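Local coordinates for TbpB (Actinobacillus pleuropneumoniae, PDB 3HOL), which probably binds host transferrin at the bacterial surface as the lipoprotein component of a receptor for iron acquisition, at residues D277-D282 with F286-L291. Sequence-based numbering, arbitrary orientation.
Sequences DASKID and FSISEL
With CG1 of Ile288 swung trans to the backbone N (chi1 -164°) and CG1 of Ile281 lying beside its own N (chi1 -61°), the two isoleucines meet in the antiparallel beta hairpin 277-282/286-291 of the C-lobe handle domain, CD1 of Ile288 resting 3.9 Å from CG1 of Ile281. Backbone pairing sets these neighbours. Lys280 and Ser289 form a hydrogen-bonded pair joined by two backbone N-H...O hydrogen bonds, Lys280 N to Ser289 O and Ser289 N to Lys280 O, each 2.8 Å. The flanking non-hydrogen-bonded pairs, Ser279 with Glu290 and Ile281 with Ile288, place their side chains on one face, where Ser279 OG is hydrogen-bonded to Gln487 NE2 of strand 483-492 and Ile288 packs against that strand. Near the turn Phe286 and Ser287 both face Asp282, a G1 beta bulge. At the far end Leu291 N donates a nearly straight hydrogen bond (173°) to Ala278 O from above the carbonyl plane, and Leu291 CB lies 3.9 Å from Ala278 CB. Glu290 curls OE1 back toward segment 277-282; OE1 also salt-bridges Lys112 NZ, outside the hairpin, and accepts from a water that itself accepts from Ala278 N. On the other face a second water donates to Lys280 O at 2.7 Å and is hydrogen-bonded to Ser289 OG at 2.9 Å.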
ATOM      1  N   ASP A 277      -2.054   9.610  -1.014  1.00 10.64           N
ATOM      2  CA  ASP A 277      -2.441   9.760  -2.425  1.00 12.06           C
ATOM      3  C   ASP A 277      -1.487   8.903  -3.246  1.00 11.27           C
ATOM      4  O   ASP A 277      -0.292   8.913  -2.987  1.00 11.41           O
ATOM      5  CB  ASP A 277      -2.317  11.225  -2.900  1.00 11.84           C
ATOM      6  CG  ASP A 277      -3.277  12.170  -2.171  1.00 15.08           C
ATOM      7  OD1 ASP A 277      -4.434  11.760  -1.960  1.00 16.39           O
ATOM      8  OD2 ASP A 277      -2.844  13.293  -1.776  1.00 16.19           O
ATOM      9  N   ALA A 278      -2.010   8.184  -4.232  1.00 11.07           N
ATOM     10  CA  ALA A 278      -1.183   7.453  -5.189  1.00 12.00           C
ATOM     11  C   ALA A 278      -2.062   7.138  -6.387  1.00 13.23           C
ATOM     12  O   ALA A 278      -2.932   6.261  -6.321  1.00 12.94           O
ATOM     13  CB  ALA A 278      -0.601   6.125  -4.571  1.00 12.12           C
ATOM     14  N   SER A 279      -1.887   7.907  -7.455  1.00 13.61           N
ATOM     15  CA  SER A 279      -2.703   7.721  -8.647  1.00 14.93           C
ATOM     16  C   SER A 279      -1.901   8.015  -9.879  1.00 14.66           C
ATOM     17  O   SER A 279      -0.804   8.570  -9.808  1.00 14.15           O
ATOM     18  CB  SER A 279      -4.007   8.545  -8.609  1.00 14.81           C
ATOM     19  OG  SER A 279      -3.718   9.891  -8.384  1.00 16.85           O
ATOM     20  N   LYS A 280      -2.466   7.602 -11.004  1.00 15.80           N
ATOM     21  CA  LYS A 280      -1.823   7.654 -12.289  1.00 17.37           C
ATOM     22  C   LYS A 280      -2.840   8.202 -13.287  1.00 17.54           C
ATOM     23  O   LYS A 280      -3.982   7.741 -13.328  1.00 17.33           O
ATOM     24  CB  LYS A 280      -1.355   6.243 -12.659  1.00 17.95           C
ATOM     25  CG  LYS A 280      -0.875   6.051 -14.109  1.00 22.59           C
ATOM     26  CD  LYS A 280      -0.181   4.703 -14.286  1.00 24.60           C
ATOM     27  CE  LYS A 280      -1.159   3.537 -14.181  1.00 28.05           C
ATOM     28  NZ  LYS A 280      -1.888   3.403 -15.482  1.00 31.89           N
ATOM     29  N   ILE A 281      -2.422   9.198 -14.062  1.00 17.61           N
ATOM     30  CA  ILE A 281      -3.225   9.749 -15.151  1.00 18.73           C
ATOM     31  C   ILE A 281      -2.672   9.205 -16.463  1.00 19.52           C
ATOM     32  O   ILE A 281      -1.506   9.403 -16.781  1.00 21.21           O
ATOM     33  CB  ILE A 281      -3.181  11.283 -15.208  1.00 18.00           C
ATOM     34  CG1 ILE A 281      -3.726  11.896 -13.917  1.00 19.96           C
ATOM     35  CG2 ILE A 281      -3.980  11.798 -16.478  1.00 19.70           C
ATOM     36  CD1 ILE A 281      -3.427  13.394 -13.737  1.00 19.46           C
ATOM     37  N   ASP A 282      -3.506   8.504 -17.212  1.00 20.27           N
ATOM     38  CA  ASP A 282      -3.117   7.959 -18.514  1.00 21.26           C
ATOM     39  C   ASP A 282      -3.211   9.083 -19.572  1.00 21.02           C
ATOM     40  O   ASP A 282      -4.273   9.656 -19.761  1.00 20.55           O
ATOM     41  CB  ASP A 282      -4.047   6.783 -18.843  1.00 21.66           C
ATOM     42  CG  ASP A 282      -3.788   6.196 -20.189  1.00 25.82           C
ATOM     43  OD1 ASP A 282      -3.322   5.045 -20.253  1.00 32.87           O
ATOM     44  OD2 ASP A 282      -4.063   6.881 -21.194  1.00 27.54           O
ATOM     45  N   PHE A 286      -6.535  10.392 -20.930  1.00 25.39           N
ATOM     46  CA  PHE A 286      -6.777  11.437 -19.905  1.00 25.30           C
ATOM     47  C   PHE A 286      -7.743  10.912 -18.838  1.00 24.34           C
ATOM     48  O   PHE A 286      -8.691  11.585 -18.435  1.00 25.08           O
ATOM     49  CB  PHE A 286      -7.215  12.792 -20.527  1.00 24.55           C
ATOM     50  CG  PHE A 286      -6.185  13.369 -21.467  1.00 26.85           C
ATOM     51  CD1 PHE A 286      -5.241  14.282 -21.006  1.00 27.41           C
ATOM     52  CD2 PHE A 286      -6.109  12.930 -22.798  1.00 28.48           C
ATOM     53  CE1 PHE A 286      -4.235  14.792 -21.872  1.00 29.98           C
ATOM     54  CE2 PHE A 286      -5.117  13.429 -23.679  1.00 30.11           C
ATOM     55  CZ  PHE A 286      -4.178  14.370 -23.204  1.00 30.69           C
ATOM     56  N   SER A 287      -7.479   9.683 -18.398  1.00 23.41           N
ATOM     57  CA  SER A 287      -8.259   9.017 -17.355  1.00 21.39           C
ATOM     58  C   SER A 287      -7.353   8.742 -16.160  1.00 20.60           C
ATOM     59  O   SER A 287      -6.143   8.640 -16.334  1.00 20.16           O
ATOM     60  CB  SER A 287      -8.830   7.714 -17.900  1.00 21.27           C
ATOM     61  OG  SER A 287      -7.763   6.869 -18.324  1.00 22.81           O
ATOM     62  N   ILE A 288      -7.942   8.621 -14.956  1.00 19.77           N
ATOM     63  CA  ILE A 288      -7.166   8.454 -13.698  1.00 19.38           C
ATOM     64  C   ILE A 288      -7.374   7.050 -13.138  1.00 18.68           C
ATOM     65  O   ILE A 288      -8.455   6.513 -13.285  1.00 18.68           O
ATOM     66  CB  ILE A 288      -7.518   9.563 -12.672  1.00 19.14           C
ATOM     67  CG1 ILE A 288      -6.465   9.654 -11.553  1.00 20.33           C
ATOM     68  CG2 ILE A 288      -8.914   9.376 -12.073  1.00 19.85           C
ATOM     69  CD1 ILE A 288      -6.247  11.073 -11.040  1.00 19.66           C
ATOM     70  N   SER A 289      -6.332   6.422 -12.568  1.00 18.00           N
ATOM     71  CA  SER A 289      -6.495   5.164 -11.843  1.00 17.46           C
ATOM     72  C   SER A 289      -5.636   5.149 -10.562  1.00 16.40           C
ATOM     73  O   SER A 289      -4.639   5.876 -10.474  1.00 14.79           O
ATOM     74  CB  SER A 289      -6.193   3.954 -12.735  1.00 18.36           C
ATOM     75  OG  SER A 289      -4.822   3.877 -13.055  1.00 22.17           O
ATOM     76  N   GLU A 290      -6.055   4.343  -9.588  1.00 14.25           N
ATOM     77  CA  GLU A 290      -5.370   4.228  -8.307  1.00 14.26           C
ATOM     78  C   GLU A 290      -4.131   3.370  -8.443  1.00 14.25           C
ATOM     79  O   GLU A 290      -4.138   2.372  -9.164  1.00 14.08           O
ATOM     80  CB  GLU A 290      -6.324   3.604  -7.277  1.00 13.87           C
ATOM     81  CG  GLU A 290      -7.459   4.491  -6.891  1.00 14.82           C
ATOM     82  CD  GLU A 290      -7.019   5.800  -6.242  1.00 18.18           C
ATOM     83  OE1 GLU A 290      -5.958   5.879  -5.528  1.00 16.35           O
ATOM     84  OE2 GLU A 290      -7.776   6.770  -6.415  1.00 17.02           O
ATOM     85  N   LEU A 291      -3.069   3.746  -7.741  1.00 13.61           N
ATOM     86  CA  LEU A 291      -1.878   2.908  -7.593  1.00 12.46           C
ATOM     87  C   LEU A 291      -1.891   2.244  -6.235  1.00 12.17           C
ATOM     88  O   LEU A 291      -2.308   2.860  -5.254  1.00 11.48           O
ATOM     89  CB  LEU A 291      -0.598   3.766  -7.674  1.00 12.17           C
ATOM     90  CG  LEU A 291      -0.275   4.313  -9.064  1.00 13.90           C
ATOM     91  CD1 LEU A 291       0.867   5.374  -8.973  1.00 13.47           C
ATOM     92  CD2 LEU A 291       0.054   3.188 -10.099  1.00 16.15           C
TER
HETATM   93  O   HOH W   1      -4.876   8.260  -4.659  1.00 11.90           O
HETATM   94  O   HOH W   2      -4.381   5.819 -15.132  1.00 18.75           O